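Local coordinates for cytolethal distending toxin subunit B (Escherichia coli, PDB 2F1N), which nicks DNA as the DNase I-like endonuclease subunit of a tripartite toxin, very probably causing the DNA damage that arrests intoxicated cells at G2/M, at residues 21-26 with 32-37; 98-103 with 107-112; 158-163 with 191-196; 142-147 with 165-170. All blocks are in the same frame, centred on the assembly; numbering follows the deposited sequence.

Interaction 1: 21-26 with 32-37; sequences WNLQGA and SKWNIN
K33 reaches from helix 31-42 to the backbone at L23 and Q24 and sets its ammonium against two successive backbone carbonyls. NZ lies 2.8 Å from L23 O, almost in line with that C=O (168°), and makes a weak second bond to Q24 O at 3.2 Å. Its aliphatic stem, extended beyond CG, runs obliquely over the L23 side chain, where CD meets L23 CD1 at 3.8 Å. L23 carries CG between its backbone N and carbonyl carbon (chi1 62°), and its other methyl, CD2, lies over one face of the W34 indole. Two residues earlier on the strand, the six-membered ring of W21 presses CH2 against N37 CB at 3.6 Å, with the indole and amide planes nearly perpendicular (86°).

Outside this shell, S251 O is a further acceptor for K33 NZ, while the indole nitrogens of W21 and W34 donate to H254 O and A56 O. The backbone at 22-24 is braced by N22 OD1, which accepts from Q24 N in an Asx turn; N22 ND2 bonds both E55 and D185. The contact joins the first strand and helix of the beta-alpha-beta unit 18-25, 31-42 and 50-56, with W34 continuing onto strands 92-98 and 109-113.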
loop_
_atom_site.group_PDB
_atom_site.type_symbol
_atom_site.label_atom_id
_atom_site.label_comp_id
_atom_site.label_asym_id
_atom_site.label_seq_id
_atom_site.Cartn_x
_atom_site.Cartn_y
_atom_site.Cartn_z
ATOM N N TRP A 21 1.071 -5.834 2.918
ATOM C CA TRP A 21 0.662 -7.191 3.202
ATOM C C TRP A 21 -0.697 -7.535 2.581
ATOM O O TRP A 21 -1.683 -6.824 2.783
ATOM C CB TRP A 21 0.600 -7.348 4.746
ATOM C CG TRP A 21 0.412 -8.801 5.177
ATOM C CD1 TRP A 21 0.846 -9.915 4.512
ATOM C CD2 TRP A 21 -0.298 -9.274 6.333
ATOM N NE1 TRP A 21 0.468 -11.060 5.197
ATOM C CE2 TRP A 21 -0.238 -10.685 6.316
ATOM C CE3 TRP A 21 -0.969 -8.640 7.399
ATOM C CZ2 TRP A 21 -0.817 -11.474 7.326
ATOM C CZ3 TRP A 21 -1.551 -9.406 8.385
ATOM C CH2 TRP A 21 -1.466 -10.820 8.350
ATOM N N ASN A 22 -0.749 -8.617 1.802
ATOM C CA ASN A 22 -2.024 -9.113 1.329
ATOM C C ASN A 22 -2.444 -10.147 2.374
ATOM O O ASN A 22 -1.809 -11.204 2.518
ATOM C CB ASN A 22 -1.818 -9.763 -0.052
ATOM C CG ASN A 22 -3.070 -10.427 -0.616
ATOM O OD1 ASN A 22 -3.958 -10.800 0.114
ATOM N ND2 ASN A 22 -3.114 -10.600 -1.932
ATOM N N LEU A 23 -3.457 -9.813 3.152
ATOM C CA LEU A 23 -3.769 -10.666 4.283
ATOM C C LEU A 23 -4.812 -11.718 3.951
ATOM O O LEU A 23 -5.150 -12.527 4.840
ATOM C CB LEU A 23 -4.073 -9.864 5.547
ATOM C CG LEU A 23 -5.223 -8.884 5.669
ATOM C CD1 LEU A 23 -6.524 -9.676 5.900
ATOM C CD2 LEU A 23 -5.005 -7.921 6.808
ATOM N N GLN A 24 -5.259 -11.752 2.691
ATOM C CA GLN A 24 -6.155 -12.808 2.205
ATOM C C GLN A 24 -7.339 -12.953 3.146
ATOM O O GLN A 24 -7.688 -14.076 3.574
ATOM C CB GLN A 24 -5.380 -14.122 2.056
ATOM C CG GLN A 24 -4.464 -14.097 0.845
ATOM C CD GLN A 24 -3.976 -15.516 0.443
ATOM O OE1 GLN A 24 -3.711 -16.359 1.307
ATOM N NE2 GLN A 24 -3.913 -15.771 -0.854
ATOM N N GLY A 25 -7.965 -11.802 3.424
ATOM C CA GLY A 25 -9.004 -11.686 4.412
ATOM C C GLY A 25 -10.343 -11.686 3.703
ATOM O O GLY A 25 -10.436 -11.470 2.490
ATOM N N ALA A 26 -11.384 -11.865 4.506
ATOM C CA ALA A 26 -12.757 -11.880 4.029
ATOM C C ALA A 26 -13.500 -11.041 5.041
ATOM O O ALA A 26 -13.151 -11.068 6.229
ATOM C CB ALA A 26 -13.303 -13.307 4.063
ATOM N N SER A 32 -8.956 -11.285 13.865
ATOM C CA SER A 32 -7.615 -11.631 14.357
ATOM C C SER A 32 -6.513 -11.061 13.495
ATOM O O SER A 32 -5.533 -10.546 14.009
ATOM C CB SER A 32 -7.423 -13.144 14.535
ATOM O OG SER A 32 -8.207 -13.589 15.640
ATOM N N LYS A 33 -6.678 -11.154 12.180
ATOM C CA LYS A 33 -5.667 -10.622 11.289
ATOM C C LYS A 33 -5.472 -9.136 11.529
ATOM O O LYS A 33 -4.331 -8.677 11.469
ATOM C CB LYS A 33 -5.993 -10.903 9.842
ATOM C CG LYS A 33 -5.673 -12.358 9.475
ATOM C CD LYS A 33 -6.294 -12.727 8.140
ATOM C CE LYS A 33 -5.859 -14.165 7.778
ATOM N NZ LYS A 33 -6.260 -14.576 6.411
ATOM N N TRP A 34 -6.555 -8.399 11.805
ATOM C CA TRP A 34 -6.382 -6.988 12.192
ATOM C C TRP A 34 -5.920 -6.799 13.633
ATOM O O TRP A 34 -4.896 -6.177 13.861
ATOM C CB TRP A 34 -7.645 -6.182 11.945
ATOM C CG TRP A 34 -7.768 -5.785 10.503
ATOM C CD1 TRP A 34 -8.418 -6.475 9.482
ATOM C CD2 TRP A 34 -7.275 -4.569 9.916
ATOM N NE1 TRP A 34 -8.303 -5.774 8.302
ATOM C CE2 TRP A 34 -7.635 -4.593 8.540
ATOM C CE3 TRP A 34 -6.521 -3.490 10.411
ATOM C CZ2 TRP A 34 -7.285 -3.574 7.645
ATOM C CZ3 TRP A 34 -6.235 -2.431 9.540
ATOM C CH2 TRP A 34 -6.599 -2.495 8.171
ATOM N N ASN A 35 -6.666 -7.363 14.608
ATOM C CA ASN A 35 -6.399 -7.041 16.032
ATOM C C ASN A 35 -5.101 -7.611 16.554
ATOM O O ASN A 35 -4.505 -7.029 17.467
ATOM C CB ASN A 35 -7.550 -7.431 16.993
ATOM C CG ASN A 35 -7.419 -6.755 18.406
ATOM O OD1 ASN A 35 -7.132 -5.546 18.545
ATOM N ND2 ASN A 35 -7.639 -7.557 19.466
ATOM N N ILE A 36 -4.657 -8.716 15.950
ATOM C CA ILE A 36 -3.338 -9.269 16.281
ATOM C C ILE A 36 -2.249 -8.943 15.268
ATOM O O ILE A 36 -1.293 -8.260 15.609
ATOM C CB ILE A 36 -3.423 -10.808 16.539
ATOM C CG1 ILE A 36 -4.599 -11.106 17.460
ATOM C CG2 ILE A 36 -2.081 -11.330 17.114
ATOM C CD1 ILE A 36 -4.416 -10.609 18.859
ATOM N N ASN A 37 -2.399 -9.390 14.025
ATOM C CA ASN A 37 -1.291 -9.339 13.063
ATOM C C ASN A 37 -1.016 -7.947 12.519
ATOM O O ASN A 37 0.112 -7.496 12.551
ATOM C CB ASN A 37 -1.494 -10.335 11.943
ATOM C CG ASN A 37 -1.744 -11.747 12.486
ATOM O OD1 ASN A 37 -0.901 -12.303 13.219
ATOM N ND2 ASN A 37 -2.878 -12.307 12.165
#

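Interaction 2: 98-103 with 107-112; sequences SAVDAL and VNLALV
With CG beside its backbone N (chi1 -63°), N108 turns its amide across to the other arm of the hairpin, where OD1 accepts from V100 N at 2.7 Å. The donor stands above the carbonyl plane, 38° out of it. V100 in turn has CG1 anti to its backbone N (chi1 167°), a setting that directs CG1 to V107 CG2 at 3.9 Å and CG2 to V107 O; the two valine side chains cross at about a right angle.

At the loop end of the hairpin a water joins the two arms. It donates to N108 OD1 and to D101 OD2 (2.5 Å) and accepts from D101 N and V107 N, so N108 OD1 is gripped by both a backbone amide and this water. D101 OD2 also lies against V107 CG2. Further in, S98 and L109 form an antiparallel hydrogen-bonded pair, S98 N to L109 O at 2.8 Å and L109 N to S98 O at 3.1 Å.

The whole is the beta-hairpin connection between strands 92-98 and 109-113 of the eight-stranded sheet. N108 ND2 bonds G57 O just past strand 50-56, while V100 and L109 both pack on P132, which immediately precedes strand 133-138.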
loop_
_atom_site.group_PDB
_atom_site.type_symbol
_atom_site.label_atom_id
_atom_site.label_comp_id
_atom_site.label_asym_id
_atom_site.label_seq_id
_atom_site.Cartn_x
_atom_site.Cartn_y
_atom_site.Cartn_z
ATOM N N SER A 98 -11.170 0.956 1.844
ATOM C CA SER A 98 -12.082 0.943 0.693
ATOM C C SER A 98 -12.730 -0.416 0.582
ATOM O O SER A 98 -12.043 -1.376 0.273
ATOM C CB SER A 98 -11.370 1.203 -0.627
ATOM O OG SER A 98 -10.814 2.489 -0.592
ATOM N N ALA A 99 -14.025 -0.479 0.857
ATOM C CA ALA A 99 -14.821 -1.648 0.535
ATOM C C ALA A 99 -14.977 -1.652 -1.002
ATOM O O ALA A 99 -15.650 -0.795 -1.592
ATOM C CB ALA A 99 -16.156 -1.554 1.229
ATOM N N VAL A 100 -14.307 -2.576 -1.650
ATOM C CA VAL A 100 -14.318 -2.655 -3.099
ATOM C C VAL A 100 -15.619 -3.345 -3.461
ATOM O O VAL A 100 -16.407 -2.817 -4.242
ATOM C CB VAL A 100 -13.083 -3.421 -3.611
ATOM C CG1 VAL A 100 -13.230 -3.802 -5.086
ATOM C CG2 VAL A 100 -11.815 -2.550 -3.386
ATOM N N ASP A 101 -15.845 -4.507 -2.858
ATOM C CA ASP A 101 -17.149 -5.141 -2.961
ATOM C C ASP A 101 -17.941 -4.828 -1.708
ATOM O O ASP A 101 -17.478 -5.032 -0.574
ATOM C CB ASP A 101 -17.041 -6.655 -3.171
ATOM C CG ASP A 101 -15.976 -7.035 -4.187
ATOM O OD1 ASP A 101 -16.023 -6.586 -5.360
ATOM O OD2 ASP A 101 -15.045 -7.806 -3.893
ATOM N N ALA A 102 -19.134 -4.299 -1.939
ATOM C CA ALA A 102 -20.141 -4.197 -0.904
ATOM C C ALA A 102 -20.840 -5.557 -0.707
ATOM O O ALA A 102 -21.823 -5.653 0.042
ATOM C CB ALA A 102 -21.141 -3.113 -1.267
ATOM N N LEU A 103 -20.302 -6.592 -1.368
ATOM C CA LEU A 103 -20.898 -7.929 -1.403
ATOM C C LEU A 103 -20.070 -8.971 -0.635
ATOM O O LEU A 103 -20.201 -9.060 0.600
ATOM C CB LEU A 103 -21.191 -8.357 -2.856
ATOM C CG LEU A 103 -22.613 -7.997 -3.339
ATOM C CD1 LEU A 103 -22.692 -6.580 -3.927
ATOM C CD2 LEU A 103 -23.153 -9.007 -4.345
ATOM N N VAL A 107 -11.607 -8.551 -1.753
ATOM C CA VAL A 107 -10.572 -7.769 -2.444
ATOM C C VAL A 107 -10.566 -6.306 -1.949
ATOM O O VAL A 107 -10.168 -5.378 -2.672
ATOM C CB VAL A 107 -10.630 -7.944 -4.033
ATOM C CG1 VAL A 107 -10.440 -9.412 -4.441
ATOM C CG2 VAL A 107 -11.909 -7.391 -4.628
ATOM N N ASN A 108 -10.909 -6.120 -0.666
ATOM C CA ASN A 108 -10.881 -4.745 -0.115
ATOM C C ASN A 108 -9.463 -4.237 0.073
ATOM O O ASN A 108 -8.548 -5.005 0.215
ATOM C CB ASN A 108 -11.673 -4.659 1.179
ATOM C CG ASN A 108 -13.148 -4.963 0.963
ATOM O OD1 ASN A 108 -13.676 -4.740 -0.109
ATOM N ND2 ASN A 108 -13.823 -5.360 2.015
ATOM N N LEU A 109 -9.312 -2.916 0.077
ATOM C CA LEU A 109 -7.991 -2.278 0.222
ATOM C C LEU A 109 -7.930 -1.392 1.436
ATOM O O LEU A 109 -8.947 -0.810 1.841
ATOM C CB LEU A 109 -7.696 -1.383 -0.987
ATOM C CG LEU A 109 -7.496 -2.112 -2.305
ATOM C CD1 LEU A 109 -7.646 -1.045 -3.415
ATOM C CD2 LEU A 109 -6.198 -2.845 -2.362
ATOM N N ALA A 110 -6.730 -1.297 2.020
ATOM C CA ALA A 110 -6.522 -0.315 3.116
ATOM C C ALA A 110 -5.110 0.232 3.170
ATOM O O ALA A 110 -4.160 -0.396 2.698
ATOM C CB ALA A 110 -6.894 -0.943 4.526
ATOM N N LEU A 111 -5.012 1.410 3.768
ATOM C CA LEU A 111 -3.733 1.956 4.248
ATOM C C LEU A 111 -3.905 2.286 5.721
ATOM O O LEU A 111 -4.922 2.880 6.137
ATOM C CB LEU A 111 -3.404 3.199 3.451
ATOM C CG LEU A 111 -2.874 3.030 2.040
ATOM C CD1 LEU A 111 -3.137 4.340 1.246
ATOM C CD2 LEU A 111 -1.349 2.769 2.138
ATOM N N VAL A 112 -2.905 1.935 6.520
ATOM C CA VAL A 112 -2.896 2.257 7.935
ATOM C C VAL A 112 -1.695 3.181 8.167
ATOM O O VAL A 112 -0.587 2.896 7.659
ATOM C CB VAL A 112 -2.698 0.997 8.778
ATOM C CG1 VAL A 112 -2.967 1.304 10.283
ATOM C CG2 VAL A 112 -3.654 -0.119 8.266
HETATM O O HOH W 1 -14.002 -6.793 -1.839
#

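Interaction 3: 158-163 with 191-196; sequences ALVEEV and ADLEMN
V160 and L193 face each other between two helices, touching through one methyl each: V160 CG2 meets L193 CD2 at 4.2 Å, a light apolar contact between backbones whose nearest CA atoms, those of the same two residues, are 9.2 Å apart. The CA-CB bond of V160 is aimed at the other helix, whereas that of L193 is not; L193 gets there through its torsions, CG anti to the backbone N (chi1 178°) and chi2 of 56° bringing CD2 round.

The next residue, E161, holds its carboxylate out on an extended chain toward N196, at the end of 191-196. OE2 and N196 O, two acceptors, stay 3.8 Å apart and are joined by a water that donates to both, at 2.6 Å from E161 OE2 and a longer 3.3 Å from N196 O. The same OE2 also accepts from T198 N, so the carboxylate fastens the chain just beyond helix 190-194. N196 folds its own side chain back: ND2 donates to D192 O at 2.9 Å, within the carbonyl plane and nearly straight (165°), which fixes the turn carrying N196 O.

Residues 191-196 belong to the nuclear localization signal, and D192 makes a salt bridge with R188 of the same motif. Both helices rest on one face of the six-stranded sheet: V160 packs on I182 and V225, and L193 on Y223 and V225, bridging strands 179-183 and 222-228.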
loop_
_atom_site.group_PDB
_atom_site.type_symbol
_atom_site.label_atom_id
_atom_site.label_comp_id
_atom_site.label_asym_id
_atom_site.label_seq_id
_atom_site.Cartn_x
_atom_site.Cartn_y
_atom_site.Cartn_z
ATOM N N ALA A 158 -0.078 -0.682 -15.989
ATOM C CA ALA A 158 -1.064 0.408 -16.100
ATOM C C ALA A 158 -1.379 1.071 -14.760
ATOM O O ALA A 158 -1.629 2.298 -14.721
ATOM C CB ALA A 158 -2.372 -0.156 -16.723
ATOM N N LEU A 159 -1.412 0.286 -13.668
ATOM C CA LEU A 159 -1.542 0.889 -12.332
ATOM C C LEU A 159 -0.386 1.851 -12.015
ATOM O O LEU A 159 -0.610 2.949 -11.493
ATOM C CB LEU A 159 -1.605 -0.181 -11.238
ATOM C CG LEU A 159 -2.927 -0.961 -11.292
ATOM C CD1 LEU A 159 -2.826 -2.280 -10.415
ATOM C CD2 LEU A 159 -4.108 -0.094 -10.850
ATOM N N VAL A 160 0.831 1.417 -12.302
ATOM C CA VAL A 160 2.005 2.254 -12.013
ATOM C C VAL A 160 1.908 3.496 -12.894
ATOM O O VAL A 160 2.176 4.620 -12.418
ATOM C CB VAL A 160 3.330 1.539 -12.287
ATOM C CG1 VAL A 160 4.536 2.495 -12.065
ATOM C CG2 VAL A 160 3.494 0.320 -11.358
ATOM N N GLU A 161 1.562 3.294 -14.161
ATOM C CA GLU A 161 1.442 4.404 -15.101
ATOM C C GLU A 161 0.349 5.420 -14.686
ATOM O O GLU A 161 0.531 6.662 -14.836
ATOM C CB GLU A 161 1.275 3.907 -16.536
ATOM C CG GLU A 161 2.523 3.153 -17.003
ATOM C CD GLU A 161 2.315 2.220 -18.177
ATOM O OE1 GLU A 161 1.165 2.021 -18.625
ATOM O OE2 GLU A 161 3.345 1.648 -18.636
ATOM N N GLU A 162 -0.748 4.909 -14.148
ATOM C CA GLU A 162 -1.793 5.785 -13.627
ATOM C C GLU A 162 -1.296 6.711 -12.516
ATOM O O GLU A 162 -1.638 7.883 -12.502
ATOM C CB GLU A 162 -3.042 5.033 -13.169
ATOM C CG GLU A 162 -4.193 5.996 -12.794
ATOM C CD GLU A 162 -5.559 5.338 -12.669
ATOM O OE1 GLU A 162 -5.745 4.492 -11.801
ATOM O OE2 GLU A 162 -6.475 5.682 -13.446
ATOM N N VAL A 163 -0.474 6.192 -11.599
ATOM C CA VAL A 163 0.044 7.014 -10.501
ATOM C C VAL A 163 1.021 8.035 -11.065
ATOM O O VAL A 163 0.950 9.208 -10.729
ATOM C CB VAL A 163 0.788 6.155 -9.447
ATOM C CG1 VAL A 163 1.485 7.062 -8.410
ATOM C CG2 VAL A 163 -0.226 5.184 -8.752
ATOM N N ALA A 191 10.975 -7.841 -12.345
ATOM C CA ALA A 191 11.484 -7.613 -13.700
ATOM C C ALA A 191 10.396 -7.657 -14.767
ATOM O O ALA A 191 10.494 -6.957 -15.798
ATOM C CB ALA A 191 12.627 -8.614 -14.037
ATOM N N ASP A 192 9.354 -8.487 -14.539
ATOM C CA ASP A 192 8.237 -8.541 -15.443
ATOM C C ASP A 192 7.432 -7.251 -15.491
ATOM O O ASP A 192 6.947 -6.870 -16.536
ATOM C CB ASP A 192 7.314 -9.715 -15.100
ATOM C CG ASP A 192 6.339 -9.990 -16.177
ATOM O OD1 ASP A 192 6.778 -10.415 -17.282
ATOM O OD2 ASP A 192 5.111 -9.829 -16.056
ATOM N N LEU A 193 7.274 -6.588 -14.344
ATOM C CA LEU A 193 6.678 -5.266 -14.342
ATOM C C LEU A 193 7.611 -4.228 -15.035
ATOM O O LEU A 193 7.137 -3.471 -15.878
ATOM C CB LEU A 193 6.465 -4.830 -12.890
ATOM C CG LEU A 193 5.886 -3.431 -12.691
ATOM C CD1 LEU A 193 4.518 -3.235 -13.445
ATOM C CD2 LEU A 193 5.720 -3.254 -11.162
ATOM N N GLU A 194 8.895 -4.220 -14.679
ATOM C CA GLU A 194 9.824 -3.162 -15.131
ATOM C C GLU A 194 9.872 -3.102 -16.657
ATOM O O GLU A 194 9.780 -2.006 -17.248
ATOM C CB GLU A 194 11.239 -3.396 -14.545
ATOM C CG GLU A 194 12.302 -2.420 -15.060
ATOM C CD GLU A 194 12.112 -0.992 -14.562
ATOM O OE1 GLU A 194 11.216 -0.743 -13.716
ATOM O OE2 GLU A 194 12.876 -0.098 -15.023
ATOM N N MET A 195 9.959 -4.281 -17.293
ATOM C CA MET A 195 10.111 -4.380 -18.766
ATOM C C MET A 195 8.858 -3.983 -19.563
ATOM O O MET A 195 8.920 -3.783 -20.786
ATOM C CB MET A 195 10.658 -5.743 -19.214
ATOM C CG MET A 195 9.580 -6.806 -19.478
ATOM S SD MET A 195 10.222 -8.496 -19.558
ATOM C CE MET A 195 10.312 -8.841 -21.233
ATOM N N ASN A 196 7.730 -3.906 -18.861
ATOM C CA ASN A 196 6.448 -3.540 -19.423
ATOM C C ASN A 196 5.979 -2.120 -19.076
ATOM O O ASN A 196 4.862 -1.732 -19.388
ATOM C CB ASN A 196 5.429 -4.647 -19.106
ATOM C CG ASN A 196 5.694 -5.877 -19.960
ATOM O OD1 ASN A 196 5.532 -5.790 -21.171
ATOM N ND2 ASN A 196 6.136 -6.993 -19.357
HETATM O O HOH W 2 3.000 0.479 -20.980
#

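Interaction 4: 142-147 with 165-170; sequences AFFTAH and NFFRDS
Strand 142-147 and the last turn of helix 156-168 come no nearer than 9.9 Å between CA atoms, those of A142 and F167, and side chains fill the interval. F144 and F167 extend from opposite directions and meet through their outer ring atoms, F144 CE1 lying 3.6 Å from F167 CE2. CE1 is near the plane of the F167 ring, at its edge, and F167 CZ likewise is at the edge of the F144 ring. Each ring has CG beside its own backbone N (chi1 -70° in F144, -69° in F167), which points it across the gap. F167 CZ also touches the A142 methyl, CB, at 3.8 Å, and F166 CD2 lies 3.7 Å above the F167 ring, over its centre.

Here a helix packs on a face of the six-stranded sheet, one of the two sheets in this DNase I-like fold, and 141-147 is followed by that helix before the chain returns to the parallel neighbour 179-183. W180 on that strand meets the F167 ring with planes only about 15° apart, and F121 meets both F166 and F167 edge-to-face. At the helix end, F167 O accepts from S170 N (3.1 Å) and S170 OG (3.0 Å), both arriving from the same face of its carbonyl plane.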
loop_
_atom_site.group_PDB
_atom_site.type_symbol
_atom_site.label_atom_id
_atom_site.label_comp_id
_atom_site.label_asym_id
_atom_site.label_seq_id
_atom_site.Cartn_x
_atom_site.Cartn_y
_atom_site.Cartn_z
ATOM N N ALA A 142 3.672 10.504 -1.029
ATOM C CA ALA A 142 2.383 9.867 -1.210
ATOM C C ALA A 142 2.595 8.358 -1.193
ATOM O O ALA A 142 3.563 7.831 -1.766
ATOM C CB ALA A 142 1.774 10.326 -2.548
ATOM N N PHE A 143 1.628 7.630 -0.598
ATOM C CA PHE A 143 1.772 6.190 -0.510
ATOM C C PHE A 143 0.460 5.562 -0.964
ATOM O O PHE A 143 -0.592 6.029 -0.544
ATOM C CB PHE A 143 2.000 5.823 0.956
ATOM C CG PHE A 143 3.250 6.436 1.522
ATOM C CD1 PHE A 143 4.477 5.780 1.379
ATOM C CD2 PHE A 143 3.198 7.671 2.153
ATOM C CE1 PHE A 143 5.667 6.358 1.895
ATOM C CE2 PHE A 143 4.382 8.262 2.674
ATOM C CZ PHE A 143 5.582 7.584 2.542
ATOM N N PHE A 144 0.559 4.563 -1.861
ATOM C CA PHE A 144 -0.616 3.862 -2.405
ATOM C C PHE A 144 -0.589 2.404 -2.033
ATOM O O PHE A 144 0.476 1.804 -1.869
ATOM C CB PHE A 144 -0.665 3.945 -3.937
ATOM C CG PHE A 144 -0.972 5.341 -4.459
ATOM C CD1 PHE A 144 -0.006 6.330 -4.423
ATOM C CD2 PHE A 144 -2.263 5.671 -4.847
ATOM C CE1 PHE A 144 -0.296 7.662 -4.893
ATOM C CE2 PHE A 144 -2.579 6.953 -5.307
ATOM C CZ PHE A 144 -1.605 7.964 -5.305
ATOM N N THR A 145 -1.792 1.850 -1.853
ATOM C CA THR A 145 -1.935 0.393 -1.875
ATOM C C THR A 145 -2.549 -0.112 -3.205
ATOM O O THR A 145 -3.464 0.504 -3.735
ATOM C CB THR A 145 -2.740 -0.071 -0.639
ATOM O OG1 THR A 145 -2.877 -1.522 -0.677
ATOM C CG2 THR A 145 -4.214 0.498 -0.646
ATOM N N ALA A 146 -1.986 -1.193 -3.757
ATOM C CA ALA A 146 -2.411 -1.703 -5.077
ATOM C C ALA A 146 -2.596 -3.203 -5.035
ATOM O O ALA A 146 -1.882 -3.924 -4.296
ATOM C CB ALA A 146 -1.414 -1.388 -6.155
ATOM N N HIS A 147 -3.590 -3.667 -5.799
ATOM C CA HIS A 147 -3.769 -5.107 -5.908
ATOM C C HIS A 147 -4.124 -5.446 -7.349
ATOM O O HIS A 147 -5.294 -5.409 -7.746
ATOM C CB HIS A 147 -4.855 -5.588 -4.960
ATOM C CG HIS A 147 -5.026 -7.079 -4.989
ATOM N ND1 HIS A 147 -6.128 -7.698 -4.432
ATOM C CD2 HIS A 147 -4.248 -8.063 -5.517
ATOM C CE1 HIS A 147 -6.023 -9.009 -4.617
ATOM N NE2 HIS A 147 -4.893 -9.261 -5.277
ATOM N N ASN A 165 1.130 9.328 -14.060
ATOM C CA ASN A 165 0.379 10.370 -14.795
ATOM C C ASN A 165 -0.484 11.275 -13.914
ATOM O O ASN A 165 -0.679 12.476 -14.229
ATOM C CB ASN A 165 -0.409 9.771 -15.970
ATOM C CG ASN A 165 0.506 9.357 -17.129
ATOM O OD1 ASN A 165 1.209 10.189 -17.715
ATOM N ND2 ASN A 165 0.496 8.094 -17.471
ATOM N N PHE A 166 -1.062 10.705 -12.843
ATOM C CA PHE A 166 -1.862 11.478 -11.910
ATOM C C PHE A 166 -1.066 12.679 -11.353
ATOM O O PHE A 166 -1.534 13.841 -11.408
ATOM C CB PHE A 166 -2.360 10.578 -10.765
ATOM C CG PHE A 166 -3.053 11.327 -9.655
ATOM C CD1 PHE A 166 -4.253 12.005 -9.880
ATOM C CD2 PHE A 166 -2.469 11.389 -8.380
ATOM C CE1 PHE A 166 -4.898 12.715 -8.849
ATOM C CE2 PHE A 166 -3.116 12.069 -7.341
ATOM C CZ PHE A 166 -4.330 12.761 -7.589
ATOM N N PHE A 167 0.138 12.413 -10.860
ATOM C CA PHE A 167 0.967 13.480 -10.325
ATOM C C PHE A 167 1.501 14.376 -11.448
ATOM O O PHE A 167 1.454 15.574 -11.310
ATOM C CB PHE A 167 2.109 12.922 -9.461
ATOM C CG PHE A 167 1.616 12.324 -8.215
ATOM C CD1 PHE A 167 0.932 13.135 -7.279
ATOM C CD2 PHE A 167 1.653 10.945 -8.030
ATOM C CE1 PHE A 167 0.391 12.598 -6.136
ATOM C CE2 PHE A 167 1.072 10.388 -6.890
ATOM C CZ PHE A 167 0.443 11.197 -5.956
ATOM N N ARG A 168 1.940 13.800 -12.570
ATOM C CA ARG A 168 2.446 14.644 -13.689
ATOM C C ARG A 168 1.427 15.673 -14.155
ATOM O O ARG A 168 1.789 16.827 -14.496
ATOM C CB ARG A 168 2.837 13.745 -14.915
ATOM C CG ARG A 168 3.673 14.519 -15.981
ATOM C CD ARG A 168 4.534 13.617 -16.792
ATOM N NE ARG A 168 5.189 14.335 -17.889
ATOM C CZ ARG A 168 4.622 14.673 -19.056
ATOM N NH1 ARG A 168 3.351 14.418 -19.327
ATOM N NH2 ARG A 168 5.348 15.317 -19.959
ATOM N N ASP A 169 0.157 15.280 -14.169
ATOM C CA ASP A 169 -0.893 16.128 -14.706
ATOM C C ASP A 169 -1.425 17.145 -13.690
ATOM O O ASP A 169 -2.303 17.941 -14.037
ATOM C CB ASP A 169 -2.060 15.249 -15.129
ATOM C CG ASP A 169 -1.774 14.473 -16.411
ATOM O OD1 ASP A 169 -0.734 14.731 -17.077
ATOM O OD2 ASP A 169 -2.543 13.567 -16.764
ATOM N N SER A 170 -0.930 17.108 -12.448
ATOM C CA SER A 170 -1.432 18.042 -11.431
ATOM C C SER A 170 -1.174 19.477 -11.873
ATOM O O SER A 170 -0.149 19.765 -12.462
ATOM C CB SER A 170 -0.769 17.842 -10.076
ATOM O OG SER A 170 -0.807 16.485 -9.629
#

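From the N terminus, interaction 1 closes the short connection between the first strand and its helix, and interaction 2 then closes a hairpin; the two touch where W34 packs on A110 and V112 of the eight-stranded sheet. Interaction 4 closes the connection from strand 141-147 to helix 156-168, and interaction 3 the longer one from that helix to helix 190-194 by way of strand 179-183. These two cross, share helix 156-168 and meet where V163 packs on F144. The two sheets meet between interactions 2 and 4, as L111 packs on the T145 side chain and the F143 carbonyl oxygen. N22 and H147 bring interactions 1 and 4 together, whereas interactions 1 and 3 lie on opposite sides of the chain's centre.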